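PDB 3RPC: possible metal-dependent hydrolase, which probably acts as a metal-dependent hydrolase of the metallo-beta-lactamase superfamily, using a pair of zinc ions held at one end of its alpha-beta/beta-alpha sandwich. Local coordinates for residues 39-47 and 192-200; 160-168 and 179-190. All blocks are in the same frame, centred on the assembly; numbering follows the deposited sequence.

Contact 1: 39-47 and 192-200; sequences FEGTFNYQQ and GYAQILGFE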
loop_
_atom_site.group_PDB
_atom_site.type_symbol
_atom_site.label_atom_id
_atom_site.label_comp_id
_atom_site.label_asym_id
_atom_site.label_seq_id
_atom_site.Cartn_x
_atom_site.Cartn_y
_atom_site.Cartn_z
ATOM N N PHE A 39 3.509 15.540 21.486
ATOM C CA PHE A 39 3.776 14.117 21.302
ATOM C C PHE A 39 5.168 13.767 21.818
ATOM O O PHE A 39 6.143 14.436 21.491
ATOM C CB PHE A 39 3.662 13.706 19.830
ATOM C CG PHE A 39 2.257 13.729 19.291
ATOM C CD1 PHE A 39 1.309 12.827 19.747
ATOM C CD2 PHE A 39 1.888 14.650 18.324
ATOM C CE1 PHE A 39 0.016 12.848 19.252
ATOM C CE2 PHE A 39 0.599 14.676 17.819
ATOM C CZ PHE A 39 -0.343 13.777 18.287
ATOM N N GLU A 40 5.259 12.720 22.626
ATOM C CA GLU A 40 6.547 12.317 23.182
ATOM C C GLU A 40 7.536 11.944 22.078
ATOM O O GLU A 40 7.175 11.268 21.111
ATOM C CB GLU A 40 6.369 11.148 24.155
ATOM C CG GLU A 40 7.633 10.761 24.906
ATOM C CD GLU A 40 7.397 9.633 25.895
ATOM O OE1 GLU A 40 6.221 9.258 26.097
ATOM O OE2 GLU A 40 8.382 9.122 26.470
ATOM N N GLY A 41 8.777 12.402 22.234
ATOM C CA GLY A 41 9.863 12.010 21.351
ATOM C C GLY A 41 9.832 12.684 19.994
ATOM O O GLY A 41 10.505 12.243 19.059
ATOM N N THR A 42 9.055 13.754 19.879
ATOM C CA THR A 42 8.908 14.434 18.596
ATOM C C THR A 42 9.465 15.850 18.631
ATOM O O THR A 42 9.732 16.412 19.692
ATOM C CB THR A 42 7.430 14.494 18.132
ATOM O OG1 THR A 42 6.659 15.281 19.050
ATOM C CG2 THR A 42 6.835 13.084 18.018
ATOM N N PHE A 43 9.656 16.408 17.443
ATOM C CA PHE A 43 10.081 17.789 17.279
ATOM C C PHE A 43 9.226 18.724 18.145
ATOM O O PHE A 43 7.993 18.659 18.124
ATOM C CB PHE A 43 9.968 18.137 15.788
ATOM C CG PHE A 43 10.401 19.536 15.431
ATOM C CD1 PHE A 43 11.741 19.830 15.217
ATOM C CD2 PHE A 43 9.473 20.543 15.273
ATOM C CE1 PHE A 43 12.134 21.108 14.859
ATOM C CE2 PHE A 43 9.856 21.829 14.923
ATOM C CZ PHE A 43 11.195 22.116 14.716
ATOM N N ASN A 44 9.880 19.577 18.923
ATOM C CA ASN A 44 9.187 20.600 19.705
ATOM C C ASN A 44 8.188 19.987 20.700
ATOM O O ASN A 44 7.088 20.509 20.882
ATOM C CB ASN A 44 8.468 21.564 18.748
ATOM C CG ASN A 44 7.873 22.775 19.444
ATOM O OD1 ASN A 44 8.422 23.295 20.413
ATOM N ND2 ASN A 44 6.727 23.227 18.945
ATOM N N TYR A 45 8.573 18.885 21.340
ATOM C CA TYR A 45 7.656 18.151 22.218
ATOM C C TYR A 45 7.202 18.963 23.425
ATOM O O TYR A 45 6.185 18.631 24.044
ATOM C CB TYR A 45 8.260 16.818 22.679
ATOM C CG TYR A 45 9.468 16.946 23.585
ATOM C CD1 TYR A 45 9.321 17.100 24.963
ATOM C CD2 TYR A 45 10.751 16.884 23.068
ATOM C CE1 TYR A 45 10.428 17.205 25.790
ATOM C CE2 TYR A 45 11.858 16.990 23.886
ATOM C CZ TYR A 45 11.692 17.147 25.243
ATOM O OH TYR A 45 12.808 17.249 26.040
ATOM N N GLN A 46 7.936 20.020 23.760
ATOM C CA GLN A 46 7.595 20.854 24.919
ATOM C C GLN A 46 6.295 21.633 24.727
ATOM O O GLN A 46 5.651 22.042 25.696
ATOM C CB GLN A 46 8.740 21.820 25.242
ATOM C CG GLN A 46 10.032 21.138 25.672
ATOM C CD GLN A 46 11.005 20.925 24.526
ATOM O OE1 GLN A 46 10.613 20.864 23.352
ATOM N NE2 GLN A 46 12.289 20.820 24.862
ATOM N N GLN A 47 5.908 21.831 23.474
ATOM C CA GLN A 47 4.749 22.643 23.141
ATOM C C GLN A 47 3.457 21.836 23.259
ATOM O O GLN A 47 3.354 20.721 22.740
ATOM C CB GLN A 47 4.905 23.204 21.725
ATOM C CG GLN A 47 3.717 24.010 21.228
ATOM C CD GLN A 47 4.141 25.349 20.661
ATOM O OE1 GLN A 47 4.947 25.417 19.727
ATOM N NE2 GLN A 47 3.622 26.429 21.240
ATOM N N GLY A 192 2.577 19.701 6.856
ATOM C CA GLY A 192 3.218 20.222 8.046
ATOM C C GLY A 192 4.577 19.625 8.383
ATOM O O GLY A 192 5.230 20.073 9.324
ATOM N N TYR A 193 5.012 18.612 7.634
ATOM C CA TYR A 193 6.356 18.063 7.807
ATOM C C TYR A 193 6.635 17.720 9.275
ATOM O O TYR A 193 7.610 18.186 9.887
ATOM C CB TYR A 193 7.386 19.047 7.256
ATOM C CG TYR A 193 8.712 18.453 6.834
ATOM C CD1 TYR A 193 8.797 17.603 5.740
ATOM C CD2 TYR A 193 9.886 18.790 7.502
ATOM C CE1 TYR A 193 10.029 17.082 5.334
ATOM C CE2 TYR A 193 11.112 18.286 7.107
ATOM C CZ TYR A 193 11.171 17.435 6.029
ATOM O OH TYR A 193 12.402 16.934 5.642
ATOM N N ALA A 194 5.756 16.895 9.838
ATOM C CA ALA A 194 5.903 16.421 11.204
ATOM C C ALA A 194 7.197 15.621 11.342
ATOM O O ALA A 194 7.480 14.745 10.514
ATOM C CB ALA A 194 4.702 15.568 11.585
ATOM N N GLN A 195 7.964 15.903 12.386
ATOM C CA GLN A 195 9.268 15.262 12.559
ATOM C C GLN A 195 9.447 14.637 13.929
ATOM O O GLN A 195 8.850 15.071 14.921
ATOM C CB GLN A 195 10.392 16.254 12.282
ATOM C CG GLN A 195 10.451 16.673 10.846
ATOM C CD GLN A 195 11.729 17.414 10.512
ATOM O OE1 GLN A 195 11.880 18.574 10.847
ATOM N NE2 GLN A 195 12.658 16.732 9.848
ATOM N N ILE A 196 10.314 13.630 13.961
ATOM C CA ILE A 196 10.612 12.861 15.155
ATOM C C ILE A 196 12.043 13.157 15.558
ATOM O O ILE A 196 12.899 13.304 14.689
ATOM C CB ILE A 196 10.520 11.350 14.861
ATOM C CG1 ILE A 196 9.201 11.001 14.147
ATOM C CG2 ILE A 196 10.687 10.544 16.151
ATOM C CD1 ILE A 196 7.950 11.347 14.927
ATOM N N LEU A 197 12.311 13.251 16.857
ATOM C CA LEU A 197 13.673 13.496 17.314
ATOM C C LEU A 197 14.585 12.365 16.852
ATOM O O LEU A 197 14.232 11.184 16.931
ATOM C CB LEU A 197 13.718 13.659 18.837
ATOM C CG LEU A 197 12.908 14.809 19.447
ATOM C CD1 LEU A 197 12.969 14.750 20.969
ATOM C CD2 LEU A 197 13.392 16.156 18.939
ATOM N N GLY A 198 15.755 12.731 16.337
ATOM C CA GLY A 198 16.733 11.749 15.908
ATOM C C GLY A 198 16.586 11.262 14.480
ATOM O O GLY A 198 17.371 10.427 14.032
ATOM N N PHE A 199 15.595 11.779 13.756
ATOM C CA PHE A 199 15.361 11.391 12.360
ATOM C C PHE A 199 15.283 12.617 11.449
ATOM O O PHE A 199 14.650 13.607 11.797
ATOM C CB PHE A 199 14.076 10.561 12.217
ATOM C CG PHE A 199 14.135 9.220 12.899
ATOM C CD1 PHE A 199 13.903 9.107 14.263
ATOM C CD2 PHE A 199 14.426 8.076 12.171
ATOM C CE1 PHE A 199 13.966 7.869 14.891
ATOM C CE2 PHE A 199 14.486 6.834 12.789
ATOM C CZ PHE A 199 14.258 6.730 14.147
ATOM N N GLU A 200 15.905 12.533 10.276
ATOM C CA GLU A 200 16.063 13.678 9.369
ATOM C C GLU A 200 14.841 14.070 8.535
ATOM O O GLU A 200 14.647 15.247 8.207
ATOM C CB GLU A 200 17.212 13.399 8.395
ATOM C CG GLU A 200 18.556 13.187 9.049
ATOM C CD GLU A 200 19.696 13.283 8.049
ATOM O OE1 GLU A 200 19.405 13.464 6.848
ATOM O OE2 GLU A 200 20.872 13.181 8.466
HETATM O O HOH W 1 12.415 10.130 19.178
#

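Contact 2: 160-168 and 179-190; sequences EPTVYLVGD and LLRFDPNVIIMN. With ZN (zinc ion), chain E; ZN (zinc ion), chain F.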
loop_
_atom_site.group_PDB
_atom_site.type_symbol
_atom_site.label_atom_id
_atom_site.label_comp_id
_atom_site.label_asym_id
_atom_site.label_seq_id
_atom_site.Cartn_x
_atom_site.Cartn_y
_atom_site.Cartn_z
ATOM N N GLU A 160 -18.673 16.659 -10.772
ATOM C CA GLU A 160 -17.981 17.295 -9.663
ATOM C C GLU A 160 -16.483 17.066 -9.814
ATOM O O GLU A 160 -16.065 16.077 -10.411
ATOM C CB GLU A 160 -18.452 16.701 -8.331
ATOM C CG GLU A 160 -19.952 16.804 -8.072
ATOM C CD GLU A 160 -20.401 18.242 -7.940
ATOM O OE1 GLU A 160 -19.534 19.114 -7.705
ATOM O OE2 GLU A 160 -21.614 18.506 -8.081
ATOM N N PRO A 161 -15.664 17.975 -9.264
ATOM C CA PRO A 161 -14.222 17.728 -9.280
ATOM C C PRO A 161 -13.905 16.479 -8.478
ATOM O O PRO A 161 -14.495 16.250 -7.426
ATOM C CB PRO A 161 -13.640 18.966 -8.577
ATOM C CG PRO A 161 -14.774 19.501 -7.742
ATOM C CD PRO A 161 -16.017 19.218 -8.548
ATOM N N THR A 162 -12.990 15.665 -8.987
ATOM C CA THR A 162 -12.484 14.550 -8.217
ATOM C C THR A 162 -11.528 15.109 -7.176
ATOM O O THR A 162 -10.636 15.888 -7.502
ATOM C CB THR A 162 -11.766 13.554 -9.120
ATOM O OG1 THR A 162 -12.730 12.940 -9.982
ATOM C CG2 THR A 162 -11.060 12.485 -8.291
ATOM N N VAL A 163 -11.744 14.726 -5.924
ATOM C CA VAL A 163 -10.968 15.238 -4.805
ATOM C C VAL A 163 -10.087 14.139 -4.223
ATOM O O VAL A 163 -10.574 13.060 -3.885
ATOM C CB VAL A 163 -11.895 15.777 -3.699
ATOM C CG1 VAL A 163 -11.086 16.296 -2.525
ATOM C CG2 VAL A 163 -12.809 16.863 -4.257
ATOM N N TYR A 164 -8.788 14.422 -4.098
ATOM C CA TYR A 164 -7.841 13.470 -3.521
ATOM C C TYR A 164 -7.413 13.979 -2.155
ATOM O O TYR A 164 -6.656 14.946 -2.057
ATOM C CB TYR A 164 -6.616 13.321 -4.440
ATOM C CG TYR A 164 -5.558 12.323 -4.002
ATOM C CD1 TYR A 164 -5.809 11.352 -3.029
ATOM C CD2 TYR A 164 -4.289 12.359 -4.572
ATOM C CE1 TYR A 164 -4.815 10.435 -2.650
ATOM C CE2 TYR A 164 -3.311 11.471 -4.199
ATOM C CZ TYR A 164 -3.564 10.518 -3.239
ATOM O OH TYR A 164 -2.547 9.640 -2.897
ATOM N N LEU A 165 -7.928 13.349 -1.102
ATOM C CA LEU A 165 -7.473 13.589 0.259
ATOM C C LEU A 165 -6.273 12.674 0.460
ATOM O O LEU A 165 -6.411 11.470 0.642
ATOM C CB LEU A 165 -8.596 13.242 1.237
ATOM C CG LEU A 165 -8.319 13.386 2.726
ATOM C CD1 LEU A 165 -8.319 14.850 3.139
ATOM C CD2 LEU A 165 -9.397 12.622 3.503
ATOM N N VAL A 166 -5.074 13.238 0.390
ATOM C CA VAL A 166 -3.881 12.396 0.299
ATOM C C VAL A 166 -3.597 11.626 1.594
ATOM O O VAL A 166 -3.173 10.458 1.565
ATOM C CB VAL A 166 -2.658 13.229 -0.091
ATOM C CG1 VAL A 166 -1.411 12.334 -0.205
ATOM C CG2 VAL A 166 -2.921 13.939 -1.414
ATOM N N GLY A 167 -3.826 12.289 2.727
ATOM C CA GLY A 167 -3.650 11.666 4.029
ATOM C C GLY A 167 -2.244 11.761 4.599
ATOM O O GLY A 167 -1.357 12.395 4.022
ATOM N N ASP A 168 -2.049 11.130 5.753
ATOM C CA ASP A 168 -0.751 11.122 6.425
ATOM C C ASP A 168 0.190 10.100 5.787
ATOM O O ASP A 168 0.328 8.974 6.268
ATOM C CB ASP A 168 -0.926 10.836 7.924
ATOM C CG ASP A 168 -1.180 12.097 8.750
ATOM O OD1 ASP A 168 -1.516 13.147 8.173
ATOM O OD2 ASP A 168 -1.034 12.033 9.989
ATOM N N LEU A 179 -2.728 9.388 -8.323
ATOM C CA LEU A 179 -2.701 10.544 -9.210
ATOM C C LEU A 179 -2.971 10.159 -10.661
ATOM O O LEU A 179 -3.753 10.811 -11.354
ATOM C CB LEU A 179 -1.351 11.275 -9.098
ATOM C CG LEU A 179 -1.103 12.000 -7.767
ATOM C CD1 LEU A 179 0.326 12.530 -7.698
ATOM C CD2 LEU A 179 -2.093 13.135 -7.546
ATOM N N LEU A 180 -2.325 9.094 -11.129
ATOM C CA LEU A 180 -2.478 8.710 -12.521
ATOM C C LEU A 180 -3.814 8.005 -12.779
ATOM O O LEU A 180 -4.466 8.241 -13.798
ATOM C CB LEU A 180 -1.300 7.835 -12.960
ATOM C CG LEU A 180 -1.307 7.389 -14.428
ATOM C CD1 LEU A 180 -1.189 8.582 -15.369
ATOM C CD2 LEU A 180 -0.184 6.395 -14.685
ATOM N N ARG A 181 -4.234 7.155 -11.849
ATOM C CA ARG A 181 -5.459 6.386 -12.049
ATOM C C ARG A 181 -6.718 7.237 -12.003
ATOM O O ARG A 181 -7.653 7.005 -12.767
ATOM C CB ARG A 181 -5.558 5.255 -11.028
ATOM C CG ARG A 181 -4.510 4.193 -11.251
ATOM C CD ARG A 181 -4.358 3.266 -10.068
ATOM N NE ARG A 181 -3.235 2.354 -10.294
ATOM C CZ ARG A 181 -2.896 1.366 -9.475
ATOM N NH1 ARG A 181 -3.585 1.161 -8.362
ATOM N NH2 ARG A 181 -1.853 0.593 -9.770
ATOM N N PHE A 182 -6.741 8.225 -11.114
ATOM C CA PHE A 182 -7.975 8.965 -10.853
ATOM C C PHE A 182 -7.926 10.441 -11.246
ATOM O O PHE A 182 -8.947 11.134 -11.199
ATOM C CB PHE A 182 -8.384 8.790 -9.384
ATOM C CG PHE A 182 -8.460 7.354 -8.966
ATOM C CD1 PHE A 182 -9.386 6.508 -9.547
ATOM C CD2 PHE A 182 -7.590 6.840 -8.014
ATOM C CE1 PHE A 182 -9.447 5.173 -9.187
ATOM C CE2 PHE A 182 -7.650 5.513 -7.645
ATOM C CZ PHE A 182 -8.580 4.677 -8.232
ATOM N N ASP A 183 -6.744 10.909 -11.640
ATOM C CA ASP A 183 -6.551 12.277 -12.123
ATOM C C ASP A 183 -7.365 13.296 -11.334
ATOM O O ASP A 183 -8.242 13.965 -11.892
ATOM C CB ASP A 183 -6.912 12.382 -13.608
ATOM C CG ASP A 183 -6.497 13.710 -14.216
ATOM O OD1 ASP A 183 -5.459 14.264 -13.794
ATOM O OD2 ASP A 183 -7.207 14.200 -15.118
ATOM N N PRO A 184 -7.073 13.422 -10.034
ATOM C CA PRO A 184 -7.828 14.366 -9.203
ATOM C C PRO A 184 -7.687 15.822 -9.643
ATOM O O PRO A 184 -6.605 16.257 -10.067
ATOM C CB PRO A 184 -7.237 14.166 -7.802
ATOM C CG PRO A 184 -5.871 13.570 -8.041
ATOM C CD PRO A 184 -6.013 12.727 -9.280
ATOM N N ASN A 185 -8.790 16.554 -9.527
ATOM C CA ASN A 185 -8.846 17.972 -9.861
ATOM C C ASN A 185 -8.564 18.853 -8.651
ATOM O O ASN A 185 -8.210 20.023 -8.801
ATOM C CB ASN A 185 -10.223 18.309 -10.439
ATOM C CG ASN A 185 -10.636 17.346 -11.532
ATOM O OD1 ASN A 185 -11.550 16.549 -11.350
ATOM N ND2 ASN A 185 -9.949 17.400 -12.667
ATOM N N VAL A 186 -8.741 18.285 -7.458
ATOM C CA VAL A 186 -8.467 18.971 -6.193
ATOM C C VAL A 186 -7.648 18.026 -5.334
ATOM O O VAL A 186 -8.004 16.852 -5.203
ATOM C CB VAL A 186 -9.774 19.330 -5.452
ATOM C CG1 VAL A 186 -9.476 20.002 -4.099
ATOM C CG2 VAL A 186 -10.639 20.228 -6.320
ATOM N N ILE A 187 -6.549 18.516 -4.769
ATOM C CA ILE A 187 -5.648 17.658 -4.009
ATOM C C ILE A 187 -5.367 18.278 -2.651
ATOM O O ILE A 187 -4.751 19.341 -2.567
ATOM C CB ILE A 187 -4.330 17.437 -4.788
ATOM C CG1 ILE A 187 -4.649 16.861 -6.177
ATOM C CG2 ILE A 187 -3.371 16.534 -4.003
ATOM C CD1 ILE A 187 -3.424 16.760 -7.100
ATOM N N ILE A 188 -5.842 17.625 -1.593
ATOM C CA ILE A 188 -5.698 18.135 -0.236
ATOM C C ILE A 188 -4.536 17.385 0.412
ATOM O O ILE A 188 -4.600 16.164 0.577
ATOM C CB ILE A 188 -6.998 17.924 0.573
ATOM C CG1 ILE A 188 -8.170 18.625 -0.116
ATOM C CG2 ILE A 188 -6.839 18.444 1.989
ATOM C CD1 ILE A 188 -9.531 18.205 0.426
HETATM N N MSE A 189 -3.477 18.121 0.757
HETATM C CA MSE A 189 -2.209 17.543 1.203
HETATM C C MSE A 189 -1.859 17.953 2.622
HETATM O O MSE A 189 -2.052 19.113 3.000
HETATM C CB MSE A 189 -1.070 18.041 0.309
HETATM C CG MSE A 189 -1.290 17.893 -1.181
HETATM SE SE MSE A 189 0.203 18.720 -2.137
HETATM C CE MSE A 189 1.679 17.631 -1.455
ATOM N N ASN A 190 -1.342 17.009 3.399
ATOM C CA ASN A 190 -0.870 17.275 4.753
ATOM C C ASN A 190 0.609 17.639 4.700
ATOM O O ASN A 190 1.466 16.763 4.551
ATOM C CB ASN A 190 -1.106 16.046 5.630
ATOM C CG ASN A 190 -2.587 15.806 5.886
ATOM O OD1 ASN A 190 -3.403 16.724 5.725
ATOM N ND2 ASN A 190 -2.946 14.589 6.291
HETATM ZN ZN ZN E . -0.949 10.357 11.684
HETATM ZN ZN ZN F . -1.363 13.649 11.352
HETATM O O HOH W 2 -11.667 10.698 -11.342
HETATM O O HOH W 3 -0.682 14.490 2.351
HETATM O O HOH W 4 -4.604 14.975 3.066
HETATM O O HOH W 5 -1.002 11.963 12.880
HETATM O O HOH W 6 1.178 13.829 11.633
#

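Contact 1: 39-47 and 192-200
The carbonyl oxygen of Gly41 is gripped twice: by the backbone N-H of Leu197, with 3.0 Å from Leu197 N to Gly41 O, and by a water that also donates to Leu197 O. Two residues on, the direction reverses, and Phe43 N donates to Gln195 O at 3.0 Å. Together these two bonds make a single beta bridge between Thr42 and Ile196, a local way of pinning two irregular loops.

Leu197 CD1 lies 3.7 Å from Tyr45 CD2, the two side chains meeting at about a right angle, while Leu197 CG rests against Thr42 O. On the other side of the bridge, Thr42 CG2 meets Ile196 CD1 at 3.7 Å. With chi1 at 64°, Thr42 OG1 sits between its own backbone N and carbonyl carbon, turned back to bond Phe39 O at 2.6 Å; this ties the side chain into the type II turn from Phe39 to Thr42.

Asn231, bonded to Thr42 OG1, Phe39 N and Phe43 O, fastens the first loop to the chain beyond the second. The side chain of Ile196 lies about 10 Å from a bound zinc ion, so the bridged loops stand near the site without binding the metal. The contact lies at the surface, joining the loop between strand 22-26 and helix 58-62 to the loop between strand 186-190 and helix 207-216.

Contact 2: 160-168 and 179-190
Pro161 lays its CB against Asn185 CB and Val186 CG2. At Thr162 the segments lock through backbone and side chain: Thr162 N donates to Asn185 OD1 at 2.9 Å, on a lone pair, while Thr162 O accepts from both Asn185 N and Val186 N. Asn185 CG, anti to its carbonyl carbon (chi1 -49°), brings the amide oxygen back to that N-H.

From Val163 to Leu165 the strands run parallel, 12° apart, and Tyr164 bonds to the residues flanking its partner Ile187, N to Val186 O and O to Ile188 N. Val163 CG1 meets Ile188 CD1 at 3.8 Å on the face shared with Val186 and Leu165. On the other face Tyr164 CB packs 3.5 Å from Pro184 CB, Leu179 CD2 comes to the ring edge and Val166 CG2 lies over the ring centre. Val166 N continues the ladder to Ile188 O, after which waters bridge Gly167 to Ile188 and Asn190.

Asp168 OD2 bridges the zinc ions, 2.1 Å from that of chain F and 2.4 Å from that of chain E. His72, His74 and His132 complete one site, Asp76, His77 and His226 the other, and a water bridges the ions. Asn190 ND2 reaches Asp168 OD1 in a weak bond, amide and carboxylate planes 85° apart. The ladder thus delivers a bridging carboxylate to the dinuclear site, with a second-shell amide that may steady its other oxygen.

Overall arrangement
From the N terminus the chain forms strands 6-11, 14-19 and 22-26 of one mixed sheet, then enters the loop holding 39-47. Its partner, 192-200, arrives some 145 residues later, so contact 1 closes a long loop containing the rest of that sheet except strand 261-263, and much of the second. Contact 2 is nested inside: 160-168 and 179-190 close a short beta-alpha-beta crossover through helix 173-182, and the chain leaves strand 186-190 directly into 192-200. The centres lie about 27 Å apart, on opposite sides of the chain's centre. Contact 2 builds the interior of the second sheet, whereas contact 1 joins loops following one strand of each sheet.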